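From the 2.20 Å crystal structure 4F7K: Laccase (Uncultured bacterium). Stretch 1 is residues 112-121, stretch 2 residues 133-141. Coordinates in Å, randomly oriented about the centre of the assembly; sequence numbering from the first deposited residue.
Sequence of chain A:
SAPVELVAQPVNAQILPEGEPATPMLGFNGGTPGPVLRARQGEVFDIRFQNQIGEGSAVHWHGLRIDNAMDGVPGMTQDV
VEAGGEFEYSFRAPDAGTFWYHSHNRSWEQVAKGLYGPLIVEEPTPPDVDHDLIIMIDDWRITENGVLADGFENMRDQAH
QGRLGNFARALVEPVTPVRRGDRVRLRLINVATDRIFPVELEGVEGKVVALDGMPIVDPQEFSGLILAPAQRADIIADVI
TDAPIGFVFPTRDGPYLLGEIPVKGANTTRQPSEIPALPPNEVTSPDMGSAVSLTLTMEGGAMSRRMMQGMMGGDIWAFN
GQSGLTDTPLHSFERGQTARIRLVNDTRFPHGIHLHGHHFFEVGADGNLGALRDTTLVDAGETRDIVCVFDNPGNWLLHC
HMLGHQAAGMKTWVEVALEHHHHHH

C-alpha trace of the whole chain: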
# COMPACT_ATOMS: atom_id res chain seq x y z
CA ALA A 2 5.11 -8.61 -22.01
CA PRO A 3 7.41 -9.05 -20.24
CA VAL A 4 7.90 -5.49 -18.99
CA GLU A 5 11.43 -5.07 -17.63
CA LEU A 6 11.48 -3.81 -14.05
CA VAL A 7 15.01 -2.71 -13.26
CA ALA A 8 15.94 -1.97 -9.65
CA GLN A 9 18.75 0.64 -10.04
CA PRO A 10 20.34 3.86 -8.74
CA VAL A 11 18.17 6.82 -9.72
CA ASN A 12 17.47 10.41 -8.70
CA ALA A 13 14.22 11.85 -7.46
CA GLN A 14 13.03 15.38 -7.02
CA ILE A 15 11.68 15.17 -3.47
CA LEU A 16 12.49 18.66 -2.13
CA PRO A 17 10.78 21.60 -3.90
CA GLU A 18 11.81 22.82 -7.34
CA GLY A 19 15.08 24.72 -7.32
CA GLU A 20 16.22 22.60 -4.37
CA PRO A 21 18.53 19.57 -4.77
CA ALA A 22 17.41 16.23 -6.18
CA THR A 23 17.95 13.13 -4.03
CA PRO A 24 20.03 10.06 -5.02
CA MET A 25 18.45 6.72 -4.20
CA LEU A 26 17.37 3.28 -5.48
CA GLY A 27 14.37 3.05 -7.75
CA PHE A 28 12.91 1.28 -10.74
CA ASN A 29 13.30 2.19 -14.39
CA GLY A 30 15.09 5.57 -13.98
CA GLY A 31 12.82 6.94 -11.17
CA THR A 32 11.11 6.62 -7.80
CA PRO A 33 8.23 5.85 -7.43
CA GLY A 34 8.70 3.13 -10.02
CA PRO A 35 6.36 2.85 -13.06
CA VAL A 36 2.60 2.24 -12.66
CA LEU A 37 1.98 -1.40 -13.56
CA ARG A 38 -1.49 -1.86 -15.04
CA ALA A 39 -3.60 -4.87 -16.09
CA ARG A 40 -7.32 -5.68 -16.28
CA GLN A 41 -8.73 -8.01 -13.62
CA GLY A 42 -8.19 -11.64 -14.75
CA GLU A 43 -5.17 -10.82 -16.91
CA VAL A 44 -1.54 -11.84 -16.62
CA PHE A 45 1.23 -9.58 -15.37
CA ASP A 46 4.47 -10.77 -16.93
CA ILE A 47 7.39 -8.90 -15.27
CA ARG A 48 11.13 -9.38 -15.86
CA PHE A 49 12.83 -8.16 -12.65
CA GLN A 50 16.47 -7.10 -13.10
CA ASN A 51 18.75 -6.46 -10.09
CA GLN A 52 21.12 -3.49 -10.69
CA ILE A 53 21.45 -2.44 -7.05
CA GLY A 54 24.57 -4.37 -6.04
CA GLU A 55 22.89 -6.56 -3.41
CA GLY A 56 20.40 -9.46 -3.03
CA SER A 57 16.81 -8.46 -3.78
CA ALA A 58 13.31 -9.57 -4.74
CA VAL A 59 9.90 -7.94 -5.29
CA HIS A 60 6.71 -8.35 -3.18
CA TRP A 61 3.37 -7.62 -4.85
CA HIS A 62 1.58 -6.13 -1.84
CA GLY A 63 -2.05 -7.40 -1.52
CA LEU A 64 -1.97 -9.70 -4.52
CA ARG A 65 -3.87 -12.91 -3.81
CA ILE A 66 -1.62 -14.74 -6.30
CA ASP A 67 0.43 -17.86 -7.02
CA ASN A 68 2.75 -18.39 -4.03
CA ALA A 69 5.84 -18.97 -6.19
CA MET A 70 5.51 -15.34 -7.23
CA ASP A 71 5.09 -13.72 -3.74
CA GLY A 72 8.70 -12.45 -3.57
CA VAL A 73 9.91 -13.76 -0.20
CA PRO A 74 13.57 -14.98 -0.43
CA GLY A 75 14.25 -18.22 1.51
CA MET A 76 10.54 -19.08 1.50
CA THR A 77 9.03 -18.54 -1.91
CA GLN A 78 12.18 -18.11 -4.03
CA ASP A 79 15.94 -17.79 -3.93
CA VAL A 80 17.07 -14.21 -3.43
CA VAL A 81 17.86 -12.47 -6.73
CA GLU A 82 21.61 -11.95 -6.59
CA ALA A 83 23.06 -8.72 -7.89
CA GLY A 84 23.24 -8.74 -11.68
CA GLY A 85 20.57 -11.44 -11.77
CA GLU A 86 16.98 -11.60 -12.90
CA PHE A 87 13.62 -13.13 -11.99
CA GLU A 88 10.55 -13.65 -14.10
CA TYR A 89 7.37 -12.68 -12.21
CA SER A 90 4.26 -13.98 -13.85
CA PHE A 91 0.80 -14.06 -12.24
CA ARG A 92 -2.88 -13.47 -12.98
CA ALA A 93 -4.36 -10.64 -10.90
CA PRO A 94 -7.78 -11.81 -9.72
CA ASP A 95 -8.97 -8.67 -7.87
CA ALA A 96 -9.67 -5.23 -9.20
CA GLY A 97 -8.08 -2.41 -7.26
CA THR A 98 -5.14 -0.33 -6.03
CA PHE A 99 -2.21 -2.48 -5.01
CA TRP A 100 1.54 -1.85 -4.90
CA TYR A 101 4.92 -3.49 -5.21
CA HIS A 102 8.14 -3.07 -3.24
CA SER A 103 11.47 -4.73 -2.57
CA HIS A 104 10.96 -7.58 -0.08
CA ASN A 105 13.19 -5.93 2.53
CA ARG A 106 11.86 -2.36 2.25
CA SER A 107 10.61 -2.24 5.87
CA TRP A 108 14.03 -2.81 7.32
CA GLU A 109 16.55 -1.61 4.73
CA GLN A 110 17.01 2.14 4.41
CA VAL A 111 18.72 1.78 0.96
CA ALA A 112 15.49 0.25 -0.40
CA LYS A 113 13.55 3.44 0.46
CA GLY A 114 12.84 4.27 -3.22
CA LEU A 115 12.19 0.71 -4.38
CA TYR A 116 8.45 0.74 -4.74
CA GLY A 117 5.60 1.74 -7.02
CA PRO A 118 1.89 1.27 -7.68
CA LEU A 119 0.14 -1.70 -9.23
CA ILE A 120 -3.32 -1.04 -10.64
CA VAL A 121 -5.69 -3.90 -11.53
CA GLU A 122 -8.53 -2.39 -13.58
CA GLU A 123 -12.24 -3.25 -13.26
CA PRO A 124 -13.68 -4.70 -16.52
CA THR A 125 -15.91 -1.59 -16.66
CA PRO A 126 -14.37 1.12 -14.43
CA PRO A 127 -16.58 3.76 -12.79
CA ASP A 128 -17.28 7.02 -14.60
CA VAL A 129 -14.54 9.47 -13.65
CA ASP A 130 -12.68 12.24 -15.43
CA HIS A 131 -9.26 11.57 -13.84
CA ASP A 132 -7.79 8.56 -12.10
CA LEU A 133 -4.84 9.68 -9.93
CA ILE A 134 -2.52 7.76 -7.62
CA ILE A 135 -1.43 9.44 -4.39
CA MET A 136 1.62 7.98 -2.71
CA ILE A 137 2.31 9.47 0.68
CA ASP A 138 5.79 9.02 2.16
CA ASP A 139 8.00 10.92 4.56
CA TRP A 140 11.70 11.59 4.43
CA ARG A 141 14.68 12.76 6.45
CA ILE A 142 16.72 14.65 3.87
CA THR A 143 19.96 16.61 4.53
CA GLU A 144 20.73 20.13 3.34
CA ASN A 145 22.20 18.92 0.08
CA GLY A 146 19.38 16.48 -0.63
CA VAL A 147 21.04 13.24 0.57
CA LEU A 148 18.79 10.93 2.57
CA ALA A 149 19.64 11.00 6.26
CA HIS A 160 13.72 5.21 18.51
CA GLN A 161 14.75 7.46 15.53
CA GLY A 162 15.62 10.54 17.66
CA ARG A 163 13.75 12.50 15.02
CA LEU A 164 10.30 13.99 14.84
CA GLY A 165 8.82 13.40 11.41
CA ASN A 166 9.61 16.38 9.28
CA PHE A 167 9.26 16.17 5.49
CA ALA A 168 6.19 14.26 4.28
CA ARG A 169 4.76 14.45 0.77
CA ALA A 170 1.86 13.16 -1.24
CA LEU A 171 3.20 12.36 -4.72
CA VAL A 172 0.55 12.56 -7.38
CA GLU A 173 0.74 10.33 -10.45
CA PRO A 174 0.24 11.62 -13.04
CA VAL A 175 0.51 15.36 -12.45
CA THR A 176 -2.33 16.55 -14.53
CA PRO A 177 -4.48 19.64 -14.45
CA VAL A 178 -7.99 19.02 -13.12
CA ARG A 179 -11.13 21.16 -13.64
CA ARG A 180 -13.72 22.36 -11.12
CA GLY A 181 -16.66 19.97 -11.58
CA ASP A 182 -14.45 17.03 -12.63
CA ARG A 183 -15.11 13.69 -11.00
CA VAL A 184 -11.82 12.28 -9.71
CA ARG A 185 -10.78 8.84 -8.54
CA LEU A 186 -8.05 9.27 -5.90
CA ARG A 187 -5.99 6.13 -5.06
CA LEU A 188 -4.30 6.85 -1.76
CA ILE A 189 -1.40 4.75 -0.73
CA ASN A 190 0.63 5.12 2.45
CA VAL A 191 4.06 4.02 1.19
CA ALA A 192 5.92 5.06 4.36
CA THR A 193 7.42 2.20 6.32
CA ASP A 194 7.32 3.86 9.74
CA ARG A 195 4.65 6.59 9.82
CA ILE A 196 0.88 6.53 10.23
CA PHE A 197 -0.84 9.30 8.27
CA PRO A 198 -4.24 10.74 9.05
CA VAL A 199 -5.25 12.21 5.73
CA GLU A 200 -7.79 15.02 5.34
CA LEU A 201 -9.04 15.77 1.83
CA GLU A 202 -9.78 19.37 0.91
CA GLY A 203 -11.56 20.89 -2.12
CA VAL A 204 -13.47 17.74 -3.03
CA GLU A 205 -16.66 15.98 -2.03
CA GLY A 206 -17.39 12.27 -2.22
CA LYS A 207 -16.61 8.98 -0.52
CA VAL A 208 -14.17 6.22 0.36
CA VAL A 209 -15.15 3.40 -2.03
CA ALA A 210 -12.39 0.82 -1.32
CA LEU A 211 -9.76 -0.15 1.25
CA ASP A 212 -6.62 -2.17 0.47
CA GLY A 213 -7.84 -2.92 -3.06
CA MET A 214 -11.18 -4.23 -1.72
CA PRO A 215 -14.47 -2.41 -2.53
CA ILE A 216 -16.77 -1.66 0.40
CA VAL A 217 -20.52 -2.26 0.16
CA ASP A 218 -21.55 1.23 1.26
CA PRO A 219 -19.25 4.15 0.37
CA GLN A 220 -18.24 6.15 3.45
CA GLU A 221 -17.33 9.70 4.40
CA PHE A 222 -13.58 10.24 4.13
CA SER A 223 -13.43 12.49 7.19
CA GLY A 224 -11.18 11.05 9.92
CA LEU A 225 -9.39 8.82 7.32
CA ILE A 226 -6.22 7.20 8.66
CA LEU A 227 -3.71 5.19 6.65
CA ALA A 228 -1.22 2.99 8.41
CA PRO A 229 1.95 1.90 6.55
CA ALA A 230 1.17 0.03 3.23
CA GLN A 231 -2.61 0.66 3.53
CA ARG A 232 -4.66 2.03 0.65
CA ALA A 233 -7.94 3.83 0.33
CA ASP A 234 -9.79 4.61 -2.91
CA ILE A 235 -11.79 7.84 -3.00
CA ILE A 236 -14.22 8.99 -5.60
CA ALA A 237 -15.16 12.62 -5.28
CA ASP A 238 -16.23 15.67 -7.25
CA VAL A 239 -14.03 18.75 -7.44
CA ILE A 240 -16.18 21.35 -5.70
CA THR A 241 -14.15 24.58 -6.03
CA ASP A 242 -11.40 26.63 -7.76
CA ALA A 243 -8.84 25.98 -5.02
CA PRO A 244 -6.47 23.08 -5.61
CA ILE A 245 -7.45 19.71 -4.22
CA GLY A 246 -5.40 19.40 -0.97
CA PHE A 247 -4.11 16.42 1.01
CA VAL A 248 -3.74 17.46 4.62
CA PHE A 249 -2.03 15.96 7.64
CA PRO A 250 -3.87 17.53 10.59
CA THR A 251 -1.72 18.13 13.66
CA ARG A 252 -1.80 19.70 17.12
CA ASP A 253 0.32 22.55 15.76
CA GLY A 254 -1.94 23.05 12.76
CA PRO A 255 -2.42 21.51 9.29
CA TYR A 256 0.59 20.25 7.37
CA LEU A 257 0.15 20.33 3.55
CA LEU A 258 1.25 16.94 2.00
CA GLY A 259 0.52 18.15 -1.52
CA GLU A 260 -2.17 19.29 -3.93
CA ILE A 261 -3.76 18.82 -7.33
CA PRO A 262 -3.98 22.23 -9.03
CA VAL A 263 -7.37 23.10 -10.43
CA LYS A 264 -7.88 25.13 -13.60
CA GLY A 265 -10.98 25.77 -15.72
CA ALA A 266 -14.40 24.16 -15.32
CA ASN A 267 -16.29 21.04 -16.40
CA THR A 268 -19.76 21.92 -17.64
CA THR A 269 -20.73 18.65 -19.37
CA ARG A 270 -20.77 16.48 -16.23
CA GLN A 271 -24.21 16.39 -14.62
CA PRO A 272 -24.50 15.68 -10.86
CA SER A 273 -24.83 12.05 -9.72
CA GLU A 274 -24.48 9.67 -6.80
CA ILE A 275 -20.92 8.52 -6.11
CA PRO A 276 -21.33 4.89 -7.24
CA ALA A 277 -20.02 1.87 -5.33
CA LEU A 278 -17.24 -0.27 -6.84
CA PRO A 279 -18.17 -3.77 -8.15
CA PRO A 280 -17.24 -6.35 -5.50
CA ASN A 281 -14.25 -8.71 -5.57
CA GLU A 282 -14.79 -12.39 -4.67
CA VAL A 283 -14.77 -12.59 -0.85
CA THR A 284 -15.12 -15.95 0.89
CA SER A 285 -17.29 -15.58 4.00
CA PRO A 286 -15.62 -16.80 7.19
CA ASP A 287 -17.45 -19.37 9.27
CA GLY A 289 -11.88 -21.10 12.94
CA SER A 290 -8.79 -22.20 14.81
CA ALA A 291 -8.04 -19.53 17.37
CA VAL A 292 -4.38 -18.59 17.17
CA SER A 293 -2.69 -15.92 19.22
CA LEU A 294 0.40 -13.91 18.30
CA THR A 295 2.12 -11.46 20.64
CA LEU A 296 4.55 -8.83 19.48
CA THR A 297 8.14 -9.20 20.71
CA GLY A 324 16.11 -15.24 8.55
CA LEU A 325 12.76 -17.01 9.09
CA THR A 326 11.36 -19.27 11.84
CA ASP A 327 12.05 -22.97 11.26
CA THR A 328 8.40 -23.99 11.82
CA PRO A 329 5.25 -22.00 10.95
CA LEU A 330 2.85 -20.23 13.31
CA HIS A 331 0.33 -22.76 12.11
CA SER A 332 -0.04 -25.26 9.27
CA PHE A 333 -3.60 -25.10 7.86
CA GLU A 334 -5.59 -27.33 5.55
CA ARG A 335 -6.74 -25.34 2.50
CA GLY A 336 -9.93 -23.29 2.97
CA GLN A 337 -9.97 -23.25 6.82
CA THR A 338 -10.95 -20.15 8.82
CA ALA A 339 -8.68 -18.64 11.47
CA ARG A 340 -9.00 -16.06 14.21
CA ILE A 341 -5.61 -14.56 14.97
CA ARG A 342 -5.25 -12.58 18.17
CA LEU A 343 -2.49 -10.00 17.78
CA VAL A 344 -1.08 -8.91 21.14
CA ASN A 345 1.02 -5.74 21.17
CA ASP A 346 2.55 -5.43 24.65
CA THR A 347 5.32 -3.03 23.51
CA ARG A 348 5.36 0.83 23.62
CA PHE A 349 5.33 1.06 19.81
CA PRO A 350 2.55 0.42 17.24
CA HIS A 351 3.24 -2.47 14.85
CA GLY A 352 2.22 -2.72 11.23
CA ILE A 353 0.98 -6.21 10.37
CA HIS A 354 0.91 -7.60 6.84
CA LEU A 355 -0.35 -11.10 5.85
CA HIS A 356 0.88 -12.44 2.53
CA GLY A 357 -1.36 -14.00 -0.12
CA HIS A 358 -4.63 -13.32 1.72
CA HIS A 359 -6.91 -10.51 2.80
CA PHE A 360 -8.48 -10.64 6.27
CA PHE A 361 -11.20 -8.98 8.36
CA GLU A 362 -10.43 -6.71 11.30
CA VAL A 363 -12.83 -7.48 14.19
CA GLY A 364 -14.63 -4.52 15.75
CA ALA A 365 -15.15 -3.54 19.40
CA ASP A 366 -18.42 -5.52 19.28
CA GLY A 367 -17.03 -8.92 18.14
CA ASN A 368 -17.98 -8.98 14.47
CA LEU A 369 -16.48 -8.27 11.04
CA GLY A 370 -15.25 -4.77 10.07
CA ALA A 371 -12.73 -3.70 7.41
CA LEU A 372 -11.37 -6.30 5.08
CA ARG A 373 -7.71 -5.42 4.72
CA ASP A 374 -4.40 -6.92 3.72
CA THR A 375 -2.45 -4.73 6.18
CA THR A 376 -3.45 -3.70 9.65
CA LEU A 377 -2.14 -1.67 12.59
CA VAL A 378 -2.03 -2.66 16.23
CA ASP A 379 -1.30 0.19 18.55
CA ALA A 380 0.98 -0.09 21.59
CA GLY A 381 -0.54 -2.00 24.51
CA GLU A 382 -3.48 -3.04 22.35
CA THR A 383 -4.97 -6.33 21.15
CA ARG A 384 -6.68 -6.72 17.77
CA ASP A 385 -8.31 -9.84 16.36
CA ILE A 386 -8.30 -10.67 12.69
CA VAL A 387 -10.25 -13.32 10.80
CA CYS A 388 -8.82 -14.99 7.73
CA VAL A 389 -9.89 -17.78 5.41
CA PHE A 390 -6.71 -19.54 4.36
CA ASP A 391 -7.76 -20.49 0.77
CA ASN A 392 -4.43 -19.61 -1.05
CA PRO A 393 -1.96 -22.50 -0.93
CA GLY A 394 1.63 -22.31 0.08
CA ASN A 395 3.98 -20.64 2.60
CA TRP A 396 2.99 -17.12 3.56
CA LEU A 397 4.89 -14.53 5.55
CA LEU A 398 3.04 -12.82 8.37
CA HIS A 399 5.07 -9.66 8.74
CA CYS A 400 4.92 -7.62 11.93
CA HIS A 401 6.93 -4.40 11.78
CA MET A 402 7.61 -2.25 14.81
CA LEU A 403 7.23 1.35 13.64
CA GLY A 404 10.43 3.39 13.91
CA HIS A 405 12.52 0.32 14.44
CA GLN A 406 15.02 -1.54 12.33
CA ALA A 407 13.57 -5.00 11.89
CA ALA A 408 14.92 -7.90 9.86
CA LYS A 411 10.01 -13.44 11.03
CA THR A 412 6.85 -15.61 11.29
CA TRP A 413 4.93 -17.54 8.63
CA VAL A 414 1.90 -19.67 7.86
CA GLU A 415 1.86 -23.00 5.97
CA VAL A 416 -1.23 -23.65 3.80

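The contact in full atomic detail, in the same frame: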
# COMPACT_ATOMS: atom_id res chain seq x y z
N ALA A 112 16.64 0.62 0.44
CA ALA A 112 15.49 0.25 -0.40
C ALA A 112 14.36 1.30 -0.36
O ALA A 112 13.24 1.07 -0.89
CB ALA A 112 14.99 -1.13 0.03
N LYS A 113 14.63 2.44 0.28
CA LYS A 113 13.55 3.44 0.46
C LYS A 113 12.76 3.72 -0.85
O LYS A 113 11.52 3.76 -0.85
CB LYS A 113 14.16 4.73 1.00
CG LYS A 113 13.21 5.89 1.05
CD LYS A 113 12.28 5.80 2.21
CE LYS A 113 12.10 7.24 2.77
NZ LYS A 113 10.91 7.40 3.67
N GLY A 114 13.47 3.88 -1.96
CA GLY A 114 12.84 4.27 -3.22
C GLY A 114 12.28 3.13 -4.06
O GLY A 114 11.72 3.37 -5.14
N LEU A 115 12.45 1.91 -3.57
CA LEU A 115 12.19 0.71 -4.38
C LEU A 115 10.74 0.30 -4.20
O LEU A 115 10.44 -0.66 -3.52
CB LEU A 115 13.12 -0.46 -3.98
CG LEU A 115 14.60 -0.37 -4.42
CD1 LEU A 115 15.42 -1.51 -3.87
CD2 LEU A 115 14.71 -0.35 -5.94
N TYR A 116 9.84 1.07 -4.77
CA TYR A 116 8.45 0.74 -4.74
C TYR A 116 7.76 1.47 -5.90
O TYR A 116 8.37 2.37 -6.54
CB TYR A 116 7.81 1.21 -3.44
CG TYR A 116 7.73 2.71 -3.33
CD1 TYR A 116 6.59 3.41 -3.70
CD2 TYR A 116 8.84 3.44 -2.87
CE1 TYR A 116 6.54 4.80 -3.57
CE2 TYR A 116 8.82 4.81 -2.77
CZ TYR A 116 7.66 5.47 -3.08
OH TYR A 116 7.66 6.83 -2.93
N GLY A 117 6.50 1.06 -6.12
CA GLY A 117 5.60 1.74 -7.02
C GLY A 117 4.20 1.11 -6.93
O GLY A 117 3.97 0.13 -6.19
N PRO A 118 3.26 1.68 -7.70
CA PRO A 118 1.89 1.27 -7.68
C PRO A 118 1.58 0.20 -8.73
O PRO A 118 2.18 0.16 -9.82
CB PRO A 118 1.15 2.56 -8.00
CG PRO A 118 2.10 3.30 -8.90
CD PRO A 118 3.47 2.91 -8.50
N LEU A 119 0.65 -0.66 -8.36
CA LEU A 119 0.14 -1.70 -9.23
C LEU A 119 -1.38 -1.58 -9.26
O LEU A 119 -2.04 -1.79 -8.25
CB LEU A 119 0.58 -3.09 -8.72
CG LEU A 119 0.26 -4.30 -9.64
CD1 LEU A 119 1.28 -5.39 -9.48
CD2 LEU A 119 -1.14 -4.86 -9.43
N ILE A 120 -1.91 -1.23 -10.43
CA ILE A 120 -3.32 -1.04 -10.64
C ILE A 120 -3.93 -2.20 -11.44
O ILE A 120 -3.51 -2.50 -12.57
CB ILE A 120 -3.62 0.33 -11.30
CG1 ILE A 120 -2.94 1.48 -10.53
CG2 ILE A 120 -5.12 0.57 -11.36
CD1 ILE A 120 -3.36 1.63 -9.05
N VAL A 121 -4.88 -2.89 -10.82
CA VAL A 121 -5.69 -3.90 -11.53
C VAL A 121 -7.06 -3.30 -11.84
O VAL A 121 -7.81 -2.97 -10.94
CB VAL A 121 -5.87 -5.17 -10.70
CG1 VAL A 121 -6.57 -6.25 -11.54
CG2 VAL A 121 -4.55 -5.69 -10.16
N LEU A 133 -6.16 9.28 -10.45
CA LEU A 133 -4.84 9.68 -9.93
C LEU A 133 -4.40 8.81 -8.76
O LEU A 133 -5.23 8.37 -7.96
CB LEU A 133 -4.84 11.16 -9.50
CG LEU A 133 -5.48 12.12 -10.52
CD1 LEU A 133 -5.84 13.50 -9.93
CD2 LEU A 133 -4.65 12.26 -11.81
N ILE A 134 -3.09 8.57 -8.69
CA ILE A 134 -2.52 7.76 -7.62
C ILE A 134 -1.77 8.69 -6.68
O ILE A 134 -0.98 9.50 -7.13
CB ILE A 134 -1.57 6.70 -8.23
CG1 ILE A 134 -2.37 5.64 -9.00
CG2 ILE A 134 -0.64 6.09 -7.17
CD1 ILE A 134 -1.55 4.87 -10.05
N ILE A 135 -2.01 8.55 -5.38
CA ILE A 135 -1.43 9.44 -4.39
C ILE A 135 -0.62 8.62 -3.41
O ILE A 135 -1.19 7.95 -2.52
CB ILE A 135 -2.52 10.20 -3.55
CG1 ILE A 135 -3.75 10.57 -4.39
CG2 ILE A 135 -1.89 11.37 -2.79
CD1 ILE A 135 -3.47 11.46 -5.53
N MET A 136 0.70 8.71 -3.55
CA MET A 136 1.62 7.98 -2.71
C MET A 136 2.18 8.93 -1.65
O MET A 136 2.83 9.97 -1.96
CB MET A 136 2.73 7.31 -3.55
CG MET A 136 2.21 6.11 -4.39
SD MET A 136 3.25 5.71 -5.85
CE MET A 136 2.93 7.10 -6.98
N ILE A 137 1.88 8.61 -0.40
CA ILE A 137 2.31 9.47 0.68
C ILE A 137 3.49 8.81 1.38
O ILE A 137 3.44 7.64 1.72
CB ILE A 137 1.15 9.77 1.67
CG1 ILE A 137 -0.04 10.36 0.90
CG2 ILE A 137 1.61 10.73 2.77
CD1 ILE A 137 -1.32 10.61 1.75
N ASP A 138 4.57 9.57 1.55
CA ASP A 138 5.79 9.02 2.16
C ASP A 138 6.38 10.15 3.01
O ASP A 138 6.04 11.32 2.84
CB ASP A 138 6.75 8.59 1.03
CG ASP A 138 7.77 7.52 1.45
OD1 ASP A 138 7.81 7.14 2.66
OD2 ASP A 138 8.53 7.07 0.51
N ASP A 139 7.23 9.83 3.97
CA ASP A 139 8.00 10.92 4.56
C ASP A 139 9.49 10.68 4.48
O ASP A 139 9.93 9.59 4.10
CB ASP A 139 7.52 11.24 5.95
CG ASP A 139 8.07 10.34 6.95
OD1 ASP A 139 8.10 9.12 6.63
OD2 ASP A 139 8.50 10.85 8.00
N TRP A 140 10.28 11.71 4.73
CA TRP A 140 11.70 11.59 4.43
C TRP A 140 12.52 12.44 5.40
O TRP A 140 12.09 13.49 5.84
CB TRP A 140 12.07 12.08 3.02
CG TRP A 140 11.59 11.32 1.82
CD1 TRP A 140 12.26 10.36 1.11
CD2 TRP A 140 10.36 11.54 1.15
NE1 TRP A 140 11.47 9.93 0.04
CE2 TRP A 140 10.30 10.65 0.06
CE3 TRP A 140 9.29 12.41 1.38
CZ2 TRP A 140 9.23 10.62 -0.80
CZ3 TRP A 140 8.24 12.39 0.54
CH2 TRP A 140 8.19 11.48 -0.53
N ARG A 141 13.71 11.96 5.71
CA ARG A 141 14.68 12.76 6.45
C ARG A 141 15.76 13.02 5.44
O ARG A 141 16.49 12.11 5.03
CB ARG A 141 15.18 11.99 7.67

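Two strands can pack together without a backbone-to-backbone hydrogen bond between them, and this pair in a bacterial laccase illustrates how side chains do most of the work of filling the gap. Strand 116-121 and strand 133-140 run roughly antiparallel, with 148° between their directions, and their axes come no closer than 8.9 Å. Even Pro118 CA and Ile134 CA lie 7.8 Å apart, so the interface is made mainly by side chains reaching inward. Alternation along each strand supplies them: Tyr116, Pro118 and Ile120 point toward the partner, as do Ile134, Met136 and Asp138, whereas Leu119 and Ile137 point away.

At one end the contact is purely apolar. Ile120 CG1 meets Ile134 CD1 at 3.7 Å, and Pro118 CB lies 4.0 Å from Ile134 CG2, branched and cyclic side chains fitting together in a buried layer. Met136, long and unbranched, bridges the next step: its SD is 3.9 Å from Pro118 CD and 4.1 Å from Tyr116 CE1, approaching the tyrosine at the ring edge, near its plane. Here the contact turns polar, for Tyr116 OH comes within 3.6 Å of Asp138 OD2.

The far end is organised by Lys113, which precedes the first strand and has the largest area covered by the opposing stretch. Its long side chain, bent at chi2 (p, 78°), brings the ammonium group to two acceptors at once. Lys113 NZ donates a very short hydrogen bond of 2.4 Å to Asp139 O, and a weak one of 3.3 Å to Asp138 OD1 that is also a salt bridge, giving the buried carboxylate a compensating charge. Trp140 completes the site: Lys113 NZ sits over the face of its five-membered ring in a cation-pi contact, while Lys113 CE packs 3.5 Å from Trp140 CD1. Together the stretches bury 419 Å², with greasy packing grading into a lysine-centred polar clasp.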